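Local coordinates for protein tannase (Lactobacillus plantarum, PDB 3WA7) that hydrolyses the galloyl ester bonds of tannins as a tannin acylhydrolase (EC 3.1.1.20) with an alpha/beta-hydrolase fold, at residues 170-175 / 195-200; 158-163 / 199-204; 77-82 / 114-119. All coordinates share one frame; numbering follows the deposited sequence.

Contact 1: 170-175 / 195-200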
ATOM      1  N   ALA A 170       0.943   3.602   3.971  1.00  4.46           N
ATOM      2  CA  ALA A 170       1.972   3.337   4.967  1.00  4.24           C
ATOM      3  C   ALA A 170       2.963   4.494   5.064  1.00  4.72           C
ATOM      4  O   ALA A 170       3.345   4.905   6.159  1.00  5.51           O
ATOM      5  CB  ALA A 170       2.719   2.043   4.624  1.00  4.05           C
ATOM      6  N   LEU A 171       3.381   5.021   3.918  1.00  4.20           N
ATOM      7  CA  LEU A 171       4.340   6.122   3.914  1.00  5.05           C
ATOM      8  C   LEU A 171       3.762   7.381   4.558  1.00  4.75           C
ATOM      9  O   LEU A 171       4.476   8.108   5.251  1.00  5.75           O
ATOM     10  CB  LEU A 171       4.798   6.425   2.486  1.00  6.17           C
ATOM     11  CG  LEU A 171       5.912   7.465   2.343  1.00  5.82           C
ATOM     12  CD1 LEU A 171       7.147   7.063   3.158  1.00  7.15           C
ATOM     13  CD2 LEU A 171       6.261   7.587   0.874  1.00  5.14           C
ATOM     14  N   ALA A 172       2.476   7.641   4.332  1.00  5.69           N
ATOM     15  CA  ALA A 172       1.830   8.809   4.925  1.00  5.78           C
ATOM     16  C   ALA A 172       1.866   8.687   6.447  1.00  6.69           C
ATOM     17  O   ALA A 172       2.134   9.656   7.154  1.00  6.76           O
ATOM     18  CB  ALA A 172       0.381   8.922   4.443  1.00  6.10           C
ATOM     19  N   GLY A 173       1.600   7.486   6.950  1.00  5.29           N
ATOM     20  CA  GLY A 173       1.616   7.282   8.387  1.00  5.62           C
ATOM     21  C   GLY A 173       3.010   7.331   8.983  1.00  6.13           C
ATOM     22  O   GLY A 173       3.205   7.807  10.101  1.00  6.98           O
ATOM     23  N   ALA A 174       3.994   6.855   8.228  1.00  5.91           N
ATOM     24  CA  ALA A 174       5.367   6.824   8.710  1.00  6.92           C
ATOM     25  C   ALA A 174       6.125   8.149   8.658  1.00  8.39           C
ATOM     26  O   ALA A 174       6.985   8.399   9.506  1.00  7.52           O
ATOM     27  CB  ALA A 174       6.154   5.761   7.936  1.00  7.36           C
ATOM     28  N   SER A 175       5.792   9.005   7.694  1.00  7.49           N
ATOM     29  CA  SER A 175       6.535  10.254   7.504  1.00  6.97           C
ATOM     30  C   SER A 175       5.891  11.574   7.903  1.00  7.21           C
ATOM     31  O   SER A 175       6.241  12.614   7.347  1.00  5.70           O
ATOM     32  CB  SER A 175       6.952  10.361   6.036  1.00  8.79           C
ATOM     33  OG  SER A 175       5.808  10.499   5.203  1.00  8.77           O
ATOM     34  N   ASP A 195       0.678  17.112   8.395  1.00  7.42           N
ATOM     35  CA  ASP A 195       0.219  15.973   7.605  1.00  6.88           C
ATOM     36  C   ASP A 195       0.391  14.626   8.311  1.00  6.97           C
ATOM     37  O   ASP A 195       0.310  13.572   7.679  1.00  6.72           O
ATOM     38  CB  ASP A 195       0.906  15.943   6.227  1.00  7.18           C
ATOM     39  CG  ASP A 195       2.418  15.977   6.318  1.00  9.08           C
ATOM     40  OD1 ASP A 195       2.996  15.125   7.024  1.00  9.05           O
ATOM     41  OD2 ASP A 195       3.026  16.855   5.668  1.00  8.94           O
ATOM     42  N   ASP A 196       0.630  14.660   9.619  1.00  7.90           N
ATOM     43  CA  ASP A 196       0.753  13.425  10.381  1.00  8.44           C
ATOM     44  C   ASP A 196      -0.679  12.919  10.537  1.00  9.04           C
ATOM     45  O   ASP A 196      -1.618  13.717  10.606  1.00 10.00           O
ATOM     46  CB  ASP A 196       1.389  13.686  11.754  1.00  9.82           C
ATOM     47  CG  ASP A 196       0.585  14.654  12.601  1.00 11.26           C
ATOM     48  OD1 ASP A 196      -0.047  14.209  13.583  1.00 13.09           O
ATOM     49  OD2 ASP A 196       0.586  15.862  12.283  1.00  9.23           O
ATOM     50  N   ILE A 197      -0.857  11.604  10.572  1.00  7.21           N
ATOM     51  CA  ILE A 197      -2.195  11.040  10.691  1.00  6.26           C
ATOM     52  C   ILE A 197      -2.364  10.147  11.913  1.00  6.21           C
ATOM     53  O   ILE A 197      -1.403   9.852  12.624  1.00  6.00           O
ATOM     54  CB  ILE A 197      -2.574  10.254   9.420  1.00  5.59           C
ATOM     55  CG1 ILE A 197      -1.584   9.107   9.196  1.00  6.12           C
ATOM     56  CG2 ILE A 197      -2.595  11.203   8.218  1.00  5.93           C
ATOM     57  CD1 ILE A 197      -1.894   8.255   7.977  1.00  5.46           C
ATOM     58  N   PHE A 198      -3.599   9.713  12.136  1.00  5.74           N
ATOM     59  CA  PHE A 198      -3.953   8.880  13.280  1.00  6.17           C
ATOM     60  C   PHE A 198      -3.669   7.386  13.123  1.00  6.15           C
ATOM     61  O   PHE A 198      -3.120   6.756  14.026  1.00  7.57           O
ATOM     62  CB  PHE A 198      -5.437   9.082  13.599  1.00  6.00           C
ATOM     63  CG  PHE A 198      -5.934   8.257  14.755  1.00  6.74           C
ATOM     64  CD1 PHE A 198      -5.513   8.527  16.052  1.00  8.70           C
ATOM     65  CD2 PHE A 198      -6.848   7.229  14.546  1.00  7.89           C
ATOM     66  CE1 PHE A 198      -6.000   7.784  17.132  1.00  8.04           C
ATOM     67  CE2 PHE A 198      -7.343   6.478  15.620  1.00 10.49           C
ATOM     68  CZ  PHE A 198      -6.918   6.759  16.913  1.00  9.19           C
ATOM     69  N   ALA A 199      -4.048   6.818  11.986  1.00  5.85           N
ATOM     70  CA  ALA A 199      -3.839   5.392  11.776  1.00  5.87           C
ATOM     71  C   ALA A 199      -3.626   5.043  10.317  1.00  7.15           C
ATOM     72  O   ALA A 199      -4.017   5.791   9.417  1.00  4.48           O
ATOM     73  CB  ALA A 199      -5.026   4.610  12.330  1.00  5.73           C
ATOM     74  N   VAL A 200      -3.013   3.886  10.098  1.00  5.73           N
ATOM     75  CA  VAL A 200      -2.712   3.407   8.759  1.00  5.67           C
ATOM     76  C   VAL A 200      -3.331   2.047   8.459  1.00  6.86           C
ATOM     77  O   VAL A 200      -3.201   1.111   9.248  1.00  7.74           O
ATOM     78  CB  VAL A 200      -1.179   3.248   8.555  1.00  5.14           C
ATOM     79  CG1 VAL A 200      -0.892   2.527   7.236  1.00  6.33           C
ATOM     80  CG2 VAL A 200      -0.503   4.601   8.569  1.00  5.77           C
TER
HETATM   81  O   HOH W   1       2.278  12.165   6.223  1.00  8.65           O
HETATM   82  O   HOH W   2       1.993  10.410  10.549  1.00  8.20           O
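Val-200 and Gly-173 meet where the last turns of helix 164-174 lie against the start of strand 199-203. The two methyls of Val-200 divide the helix surface between them. CG1, anti to the backbone N (chi1 171°), leans on Ala-170, 3.7 Å from its CA, while CG2 presses on the Gly-173 backbone, with CG2 and Gly-173 CA only 3.4 Å apart, tighter than usual for two carbons. A beta carbon at position 173 would point straight at this methyl and collide with it, so the glycine lets the helix come this close.

Ile-197 meets the same glycine beside Val-200, from the same strand side. Its CG1 lies between the backbone N and the carbonyl carbon (chi1 60°), and the extended chain carries CD1 to 3.7 Å from Gly-173 CA. The same CD1 touches Ala-172, 4.3 Å from its CB.

No direct hydrogen bond crosses; water does that job at the helix end. One water lies within bonding distance of Ala-172 O (2.7 Å) and Asp-195 O; a second links Gly-173 O with Ile-197 N, from which it accepts. The Asp-195 carboxylate turns to other partners, with OD1 taking Asn-177 N and Lys-137 and OD2 pairing with Arg-141. Ser-175, just past the helix, folds OG back 2.7 Å onto Leu-171 O, which its own N reaches from the opposite face. The chain after helix 164-174 returns to strand 199-203, next to 157-160, so the helix lies over the parallel part of the sheet, the beta-alpha-beta crossover of the alpha/beta-hydrolase fold.

Contact 2: 158-163 / 199-204; sequences ITNGTS and AVSAYC. With SO4 (sulfate ion), chain C.
Thr-159 bonds through both its N and its O to the neighbouring parallel strand: N donates to Ala-199 O, and O accepts from Ser-201 N at 2.9 Å. Farther along, Tyr-203 N points nearly straight at Gly-161 O (3.0 Å, 173° at the hydrogen), and Tyr-203 O takes Ser-163 N at 2.8 Å. Gly-161 N is buried without any partner.

Pairing thus carries on into the sharp turn before helix 164-174, where Gly-161, Ser-163 and Gly-165 fit the GxSxG nucleophile elbow of alpha/beta-hydrolases. Ser-163, its phi positive at 61°, is probably the nucleophile; its OG is hydrogen-bonded to His-451 NE2 and donates to O4 of a sulfate ion, probably from the crystallisation liquor, at 2.6 Å.

Asn-160 joins the strands through its side chain. OD1 accepts from Ser-201 OG at 2.7 Å, the hydroxyl standing above the carbonyl plane, and also sits at the Tyr-203 ring edge, 3.3 Å from CE1. ND2 is hydrogen-bonded to Asp-454, and Tyr-203 OH to Asp-456. A leucine in place of Asn-160 would probably leave the Ser-201 hydroxyl and the Asp-454 carboxylate each short of a mate. Thr-159 OG1 and Ser-201 O both bond Ser-169 OG.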
ATOM      1  N   ILE A 158      -7.471   8.325   8.843  1.00  4.30           N
ATOM      2  CA  ILE A 158      -6.994   6.967   8.644  1.00  3.99           C
ATOM      3  C   ILE A 158      -6.873   6.722   7.156  1.00  4.44           C
ATOM      4  O   ILE A 158      -7.866   6.739   6.435  1.00  4.88           O
ATOM      5  CB  ILE A 158      -7.974   5.941   9.250  1.00  4.43           C
ATOM      6  CG1 ILE A 158      -8.173   6.246  10.736  1.00  6.29           C
ATOM      7  CG2 ILE A 158      -7.430   4.519   9.075  1.00  4.67           C
ATOM      8  CD1 ILE A 158      -9.223   5.395  11.402  1.00  9.38           C
ATOM      9  N   THR A 159      -5.647   6.515   6.690  1.00  4.59           N
ATOM     10  CA  THR A 159      -5.436   6.268   5.272  1.00  5.27           C
ATOM     11  C   THR A 159      -5.651   4.800   4.935  1.00  5.46           C
ATOM     12  O   THR A 159      -5.544   3.925   5.796  1.00  5.03           O
ATOM     13  CB  THR A 159      -4.013   6.673   4.827  1.00  6.42           C
ATOM     14  OG1 THR A 159      -3.047   6.119   5.732  1.00  5.03           O
ATOM     15  CG2 THR A 159      -3.878   8.185   4.784  1.00  6.84           C
ATOM     16  N   ASN A 160      -5.979   4.540   3.676  1.00  4.66           N
ATOM     17  CA  ASN A 160      -6.179   3.176   3.216  1.00  4.73           C
ATOM     18  C   ASN A 160      -5.788   3.098   1.756  1.00  5.40           C
ATOM     19  O   ASN A 160      -5.966   4.051   1.000  1.00  6.65           O
ATOM     20  CB  ASN A 160      -7.637   2.741   3.384  1.00  5.93           C
ATOM     21  CG  ASN A 160      -7.839   1.273   3.061  1.00  7.78           C
ATOM     22  OD1 ASN A 160      -7.070   0.421   3.505  1.00  9.55           O
ATOM     23  ND2 ASN A 160      -8.875   0.969   2.291  1.00  8.65           N
ATOM     24  N   GLY A 161      -5.241   1.958   1.361  1.00  3.13           N
ATOM     25  CA  GLY A 161      -4.843   1.788  -0.021  1.00  4.11           C
ATOM     26  C   GLY A 161      -4.398   0.361  -0.240  1.00  3.99           C
ATOM     27  O   GLY A 161      -4.120  -0.356   0.720  1.00  5.18           O
ATOM     28  N   THR A 162      -4.336  -0.042  -1.502  1.00  4.61           N
ATOM     29  CA  THR A 162      -3.935  -1.396  -1.872  1.00  4.97           C
ATOM     30  C   THR A 162      -2.713  -1.372  -2.793  1.00  5.07           C
ATOM     31  O   THR A 162      -2.609  -0.512  -3.664  1.00  5.44           O
ATOM     32  CB  THR A 162      -5.094  -2.113  -2.603  1.00  6.13           C
ATOM     33  OG1 THR A 162      -6.213  -2.246  -1.715  1.00  4.87           O
ATOM     34  CG2 THR A 162      -4.660  -3.485  -3.082  1.00  6.42           C
ATOM     35  N   SER A 163      -1.790  -2.313  -2.585  1.00  5.36           N
ATOM     36  CA  SER A 163      -0.584  -2.435  -3.408  1.00  6.64           C
ATOM     37  C   SER A 163       0.271  -1.171  -3.327  1.00  6.18           C
ATOM     38  O   SER A 163       0.690  -0.775  -2.243  1.00  5.93           O
ATOM     39  CB  SER A 163      -0.982  -2.722  -4.864  1.00  7.56           C
ATOM     40  OG  SER A 163       0.132  -3.143  -5.639  1.00  7.31           O
ATOM     41  N   ALA A 199      -4.048   6.818  11.986  1.00  5.85           N
ATOM     42  CA  ALA A 199      -3.839   5.392  11.776  1.00  5.87           C
ATOM     43  C   ALA A 199      -3.626   5.043  10.317  1.00  7.15           C
ATOM     44  O   ALA A 199      -4.017   5.791   9.417  1.00  4.48           O
ATOM     45  CB  ALA A 199      -5.026   4.610  12.330  1.00  5.73           C
ATOM     46  N   VAL A 200      -3.013   3.886  10.098  1.00  5.73           N
ATOM     47  CA  VAL A 200      -2.712   3.407   8.759  1.00  5.67           C
ATOM     48  C   VAL A 200      -3.331   2.047   8.459  1.00  6.86           C
ATOM     49  O   VAL A 200      -3.201   1.111   9.248  1.00  7.74           O
ATOM     50  CB  VAL A 200      -1.179   3.248   8.555  1.00  5.14           C
ATOM     51  CG1 VAL A 200      -0.892   2.527   7.236  1.00  6.33           C
ATOM     52  CG2 VAL A 200      -0.503   4.601   8.569  1.00  5.77           C
ATOM     53  N   SER A 201      -4.008   1.956   7.320  1.00  5.61           N
ATOM     54  CA  SER A 201      -4.565   0.698   6.852  1.00  6.54           C
ATOM     55  C   SER A 201      -3.877   0.481   5.510  1.00  6.12           C
ATOM     56  O   SER A 201      -3.883   1.368   4.648  1.00  6.35           O
ATOM     57  CB  SER A 201      -6.076   0.773   6.645  1.00  7.20           C
ATOM     58  OG  SER A 201      -6.524  -0.419   6.023  1.00  7.68           O
ATOM     59  N   ALA A 202      -3.269  -0.684   5.330  1.00  5.42           N
ATOM     60  CA  ALA A 202      -2.575  -0.958   4.082  1.00  7.53           C
ATOM     61  C   ALA A 202      -2.686  -2.406   3.648  1.00  7.43           C
ATOM     62  O   ALA A 202      -2.383  -3.323   4.415  1.00  9.07           O
ATOM     63  CB  ALA A 202      -1.106  -0.571   4.211  1.00  5.57           C
ATOM     64  N   TYR A 203      -3.132  -2.603   2.413  1.00  6.67           N
ATOM     65  CA  TYR A 203      -3.247  -3.937   1.845  1.00  6.02           C
ATOM     66  C   TYR A 203      -2.071  -4.139   0.898  1.00  6.72           C
ATOM     67  O   TYR A 203      -1.757  -3.264   0.085  1.00  6.58           O
ATOM     68  CB  TYR A 203      -4.569  -4.097   1.095  1.00  6.49           C
ATOM     69  CG  TYR A 203      -5.768  -4.063   2.011  1.00  7.16           C
ATOM     70  CD1 TYR A 203      -6.346  -2.852   2.389  1.00  4.91           C
ATOM     71  CD2 TYR A 203      -6.298  -5.241   2.539  1.00  6.69           C
ATOM     72  CE1 TYR A 203      -7.424  -2.812   3.268  1.00  7.12           C
ATOM     73  CE2 TYR A 203      -7.372  -5.212   3.420  1.00  7.01           C
ATOM     74  CZ  TYR A 203      -7.931  -3.994   3.779  1.00  6.11           C
ATOM     75  OH  TYR A 203      -9.003  -3.966   4.639  1.00  7.48           O
ATOM     76  N   CYS A 204      -1.421  -5.293   1.030  1.00  4.86           N
ATOM     77  CA  CYS A 204      -0.255  -5.667   0.230  1.00  5.84           C
ATOM     78  C   CYS A 204       0.603  -4.475  -0.188  1.00  4.84           C
ATOM     79  O   CYS A 204       0.850  -4.258  -1.372  1.00  6.07           O
ATOM     80  CB  CYS A 204      -0.679  -6.478  -1.006  1.00  5.45           C
ATOM     81  SG  CYS A 204      -1.867  -5.697  -2.140  1.00  7.41           S
TER
HETATM   82  S   SO4 C 502      -1.134  -3.054  -9.006  1.00 14.54           S
HETATM   83  O1  SO4 C 502      -2.482  -2.524  -9.280  1.00 20.98           O
HETATM   84  O2  SO4 C 502      -1.236  -4.428  -8.493  1.00 20.72           O
HETATM   85  O3  SO4 C 502      -0.363  -3.071 -10.258  1.00 19.30           O
HETATM   86  O4  SO4 C 502      -0.462  -2.201  -8.010  1.00 14.71           O

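Contact 3: 77-82 / 114-119; sequences GYLPGP and RGRTTV. With SO4 (sulfate ion), chain C.
Gly-77 O receives Arg-116 NE at 2.8 Å, an almost straight bond (174° at the hydrogen) with the oxygen lying in the guanidinium plane. The side chain gets there by starting between its own backbone N and carbonyl carbon (chi1 60°) and then running extended from CG to NE, past Tyr-78 O. That carbonyl meanwhile accepts Arg-116 N at 3.0 Å, so one arginine grips two successive carbonyls, Tyr-78 O with its main-chain N-H and Gly-77 O with its side chain. Leu-79 covers one face of the guanidinium, CD2 lying 3.5 Å from CZ and shifted toward the rim. Asn-359 takes NH1.

Beyond the arginine, Pro-80 fits against a type I turn, Gly-115 to Thr-118. Its ring meets two hydroxyls: CD lies 3.1 Å from Thr-117 OG1, and CG the same distance from Thr-118 OG1. Thr-118 OG1 also receives Gly-115 N at 3.0 Å, which pins the threonine to the start of the turn. Gly-115 has to be bare here, since a beta carbon would run into Leu-79 C and Pro-80 N. A water bridges Leu-79 O and Arg-114 O.

Gly-77 N donates to O4 of the sulfate at 2.7 Å. The Gly-77 backbone is thus held from both ends, by the arginine and by an anion; in an alpha/beta-hydrolase, an N-H so placed beside the likely nucleophile is consistent with an oxyanion-hole donor.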
ATOM      1  N   GLY A  77       0.074   0.176  -9.127  1.00  6.27           N
ATOM      2  CA  GLY A  77       1.203   0.194 -10.046  1.00  6.97           C
ATOM      3  C   GLY A  77       1.973   1.500 -10.080  1.00  7.14           C
ATOM      4  O   GLY A  77       2.714   1.762 -11.032  1.00  6.92           O
ATOM      5  N   TYR A  78       1.813   2.301  -9.029  1.00  5.52           N
ATOM      6  CA  TYR A  78       2.443   3.614  -8.917  1.00  6.80           C
ATOM      7  C   TYR A  78       1.983   4.540 -10.038  1.00  8.02           C
ATOM      8  O   TYR A  78       2.670   5.490 -10.420  1.00  6.43           O
ATOM      9  CB  TYR A  78       3.970   3.497  -8.877  1.00  7.35           C
ATOM     10  CG  TYR A  78       4.470   3.126  -7.497  1.00  7.03           C
ATOM     11  CD1 TYR A  78       4.894   1.831  -7.208  1.00  8.08           C
ATOM     12  CD2 TYR A  78       4.461   4.063  -6.462  1.00  8.00           C
ATOM     13  CE1 TYR A  78       5.295   1.475  -5.918  1.00  8.14           C
ATOM     14  CE2 TYR A  78       4.856   3.718  -5.171  1.00  7.69           C
ATOM     15  CZ  TYR A  78       5.274   2.424  -4.904  1.00  8.79           C
ATOM     16  OH  TYR A  78       5.664   2.083  -3.624  1.00  7.54           O
ATOM     17  N   LEU A  79       0.793   4.243 -10.547  1.00  8.08           N
ATOM     18  CA  LEU A  79       0.169   5.022 -11.607  1.00  6.99           C
ATOM     19  C   LEU A  79      -0.747   6.042 -10.944  1.00  6.44           C
ATOM     20  O   LEU A  79      -0.969   5.991  -9.735  1.00  6.97           O
ATOM     21  CB  LEU A  79      -0.666   4.104 -12.502  1.00  7.13           C
ATOM     22  CG  LEU A  79       0.099   3.107 -13.368  1.00  8.79           C
ATOM     23  CD1 LEU A  79      -0.857   2.054 -13.902  1.00 11.37           C
ATOM     24  CD2 LEU A  79       0.792   3.847 -14.505  1.00  9.25           C
ATOM     25  N   PRO A  80      -1.294   6.984 -11.726  1.00  7.05           N
ATOM     26  CA  PRO A  80      -2.186   7.985 -11.135  1.00  7.92           C
ATOM     27  C   PRO A  80      -3.413   7.317 -10.519  1.00  6.55           C
ATOM     28  O   PRO A  80      -3.908   6.319 -11.044  1.00  7.27           O
ATOM     29  CB  PRO A  80      -2.560   8.866 -12.328  1.00  8.80           C
ATOM     30  CG  PRO A  80      -1.393   8.723 -13.248  1.00  8.19           C
ATOM     31  CD  PRO A  80      -1.062   7.261 -13.154  1.00  8.40           C
ATOM     32  N   GLY A  81      -3.890   7.869  -9.407  1.00  6.89           N
ATOM     33  CA  GLY A  81      -5.065   7.336  -8.737  1.00  5.81           C
ATOM     34  C   GLY A  81      -6.117   8.428  -8.655  1.00  6.54           C
ATOM     35  O   GLY A  81      -6.018   9.325  -7.818  1.00  6.37           O
ATOM     36  N   PRO A  82      -7.140   8.383  -9.518  1.00  7.16           N
ATOM     37  CA  PRO A  82      -8.194   9.403  -9.508  1.00  7.23           C
ATOM     38  C   PRO A  82      -9.006   9.448  -8.218  1.00  7.46           C
ATOM     39  O   PRO A  82      -9.111   8.450  -7.505  1.00  6.45           O
ATOM     40  CB  PRO A  82      -9.042   9.030 -10.724  1.00  9.46           C
ATOM     41  CG  PRO A  82      -8.885   7.550 -10.808  1.00 10.84           C
ATOM     42  CD  PRO A  82      -7.404   7.366 -10.550  1.00  7.75           C
ATOM     43  N   ARG A 114      -1.261  12.011  -8.185  1.00  7.13           N
ATOM     44  CA  ARG A 114      -0.438  11.914  -9.390  1.00  6.50           C
ATOM     45  C   ARG A 114       0.316  10.589  -9.428  1.00  6.29           C
ATOM     46  O   ARG A 114       0.680  10.039  -8.385  1.00  6.75           O
ATOM     47  CB  ARG A 114       0.579  13.053  -9.439  1.00  5.82           C
ATOM     48  CG  ARG A 114       0.020  14.399  -9.847  1.00  6.16           C
ATOM     49  CD  ARG A 114       1.116  15.442  -9.746  1.00  5.85           C
ATOM     50  NE  ARG A 114       1.472  15.697  -8.354  1.00  7.54           N
ATOM     51  CZ  ARG A 114       2.565  16.348  -7.965  1.00  9.12           C
ATOM     52  NH1 ARG A 114       3.429  16.804  -8.863  1.00  8.19           N
ATOM     53  NH2 ARG A 114       2.773  16.578  -6.676  1.00  7.70           N
ATOM     54  N   GLY A 115       0.564  10.100 -10.640  1.00  7.12           N
ATOM     55  CA  GLY A 115       1.278   8.848 -10.830  1.00  6.81           C
ATOM     56  C   GLY A 115       2.385   9.001 -11.855  1.00  6.88           C
ATOM     57  O   GLY A 115       2.502  10.051 -12.492  1.00  6.96           O
ATOM     58  N   ARG A 116       3.169   7.944 -12.041  1.00  6.73           N
ATOM     59  CA  ARG A 116       4.314   7.960 -12.954  1.00  7.26           C
ATOM     60  C   ARG A 116       4.050   8.362 -14.399  1.00  8.08           C
ATOM     61  O   ARG A 116       4.967   8.789 -15.096  1.00 10.08           O
ATOM     62  CB  ARG A 116       5.023   6.597 -12.921  1.00  7.23           C
ATOM     63  CG  ARG A 116       4.155   5.405 -13.332  1.00  4.10           C
ATOM     64  CD  ARG A 116       4.853   4.099 -12.957  1.00  5.89           C
ATOM     65  NE  ARG A 116       4.029   2.915 -13.199  1.00  7.68           N
ATOM     66  CZ  ARG A 116       3.917   2.298 -14.372  1.00  8.39           C
ATOM     67  NH1 ARG A 116       4.578   2.745 -15.435  1.00  7.88           N
ATOM     68  NH2 ARG A 116       3.151   1.220 -14.480  1.00  9.29           N
ATOM     69  N   THR A 117       2.807   8.241 -14.849  1.00 10.26           N
ATOM     70  CA  THR A 117       2.460   8.601 -16.219  1.00 10.94           C
ATOM     71  C   THR A 117       1.849   9.998 -16.329  1.00 11.03           C
ATOM     72  O   THR A 117       1.580  10.475 -17.430  1.00 12.32           O
ATOM     73  CB  THR A 117       1.460   7.591 -16.825  1.00 11.81           C
ATOM     74  OG1 THR A 117       0.337   7.446 -15.946  1.00 13.46           O
ATOM     75  CG2 THR A 117       2.121   6.232 -17.032  1.00 12.80           C
ATOM     76  N   THR A 118       1.628  10.650 -15.192  1.00  9.18           N
ATOM     77  CA  THR A 118       1.040  11.986 -15.186  1.00  9.69           C
ATOM     78  C   THR A 118       1.949  13.018 -15.845  1.00 11.62           C
ATOM     79  O   THR A 118       3.122  13.140 -15.492  1.00 10.87           O
ATOM     80  CB  THR A 118       0.749  12.471 -13.752  1.00  9.64           C
ATOM     81  OG1 THR A 118      -0.190  11.589 -13.129  1.00  8.71           O
ATOM     82  CG2 THR A 118       0.172  13.889 -13.776  1.00  9.59           C
ATOM     83  N   VAL A 119       1.406  13.755 -16.807  1.00 11.38           N
ATOM     84  CA  VAL A 119       2.178  14.793 -17.477  1.00 13.98           C
ATOM     85  C   VAL A 119       1.405  16.091 -17.339  1.00 14.63           C
ATOM     86  O   VAL A 119       0.185  16.070 -17.154  1.00 15.15           O
ATOM     87  CB  VAL A 119       2.385  14.488 -18.982  1.00 12.80           C
ATOM     88  CG1 VAL A 119       3.176  13.200 -19.149  1.00 14.92           C
ATOM     89  CG2 VAL A 119       1.041  14.387 -19.689  1.00 13.41           C
TER
HETATM   90  S   SO4 C 502      -1.134  -3.054  -9.006  1.00 14.54           S
HETATM   91  O1  SO4 C 502      -2.482  -2.524  -9.280  1.00 20.98           O
HETATM   92  O2  SO4 C 502      -1.236  -4.428  -8.493  1.00 20.72           O
HETATM   93  O3  SO4 C 502      -0.363  -3.071 -10.258  1.00 19.30           O
HETATM   94  O4  SO4 C 502      -0.462  -2.201  -8.010  1.00 14.71           O
HETATM   95  O   HOH W   3       0.610   7.357  -7.744  1.00  6.07           O

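How the contacts relate
Contacts 1 and 2 share Ala-199 and Val-200, so strand 199-203 serves both: once against its neighbour 157-160 and once against helix 164-174. Their centres are 10 Å apart, and they touch where Ile-197 CD1 comes within 3.3 Å of Thr-159 OG1. Contact 3 stands apart, its centre 18 Å from that of contact 2 and 20 Å from that of contact 1. The sulfate ties it to contact 2, bonded at once by Ser-163 and Gly-77. Contact 2 carries Ser-163 of the probable Ser-163, His-451, Asp-419 triad, and contact 3 reaches its vicinity through Gly-77, while contact 1 packs the far end of the helix that the elbow opens.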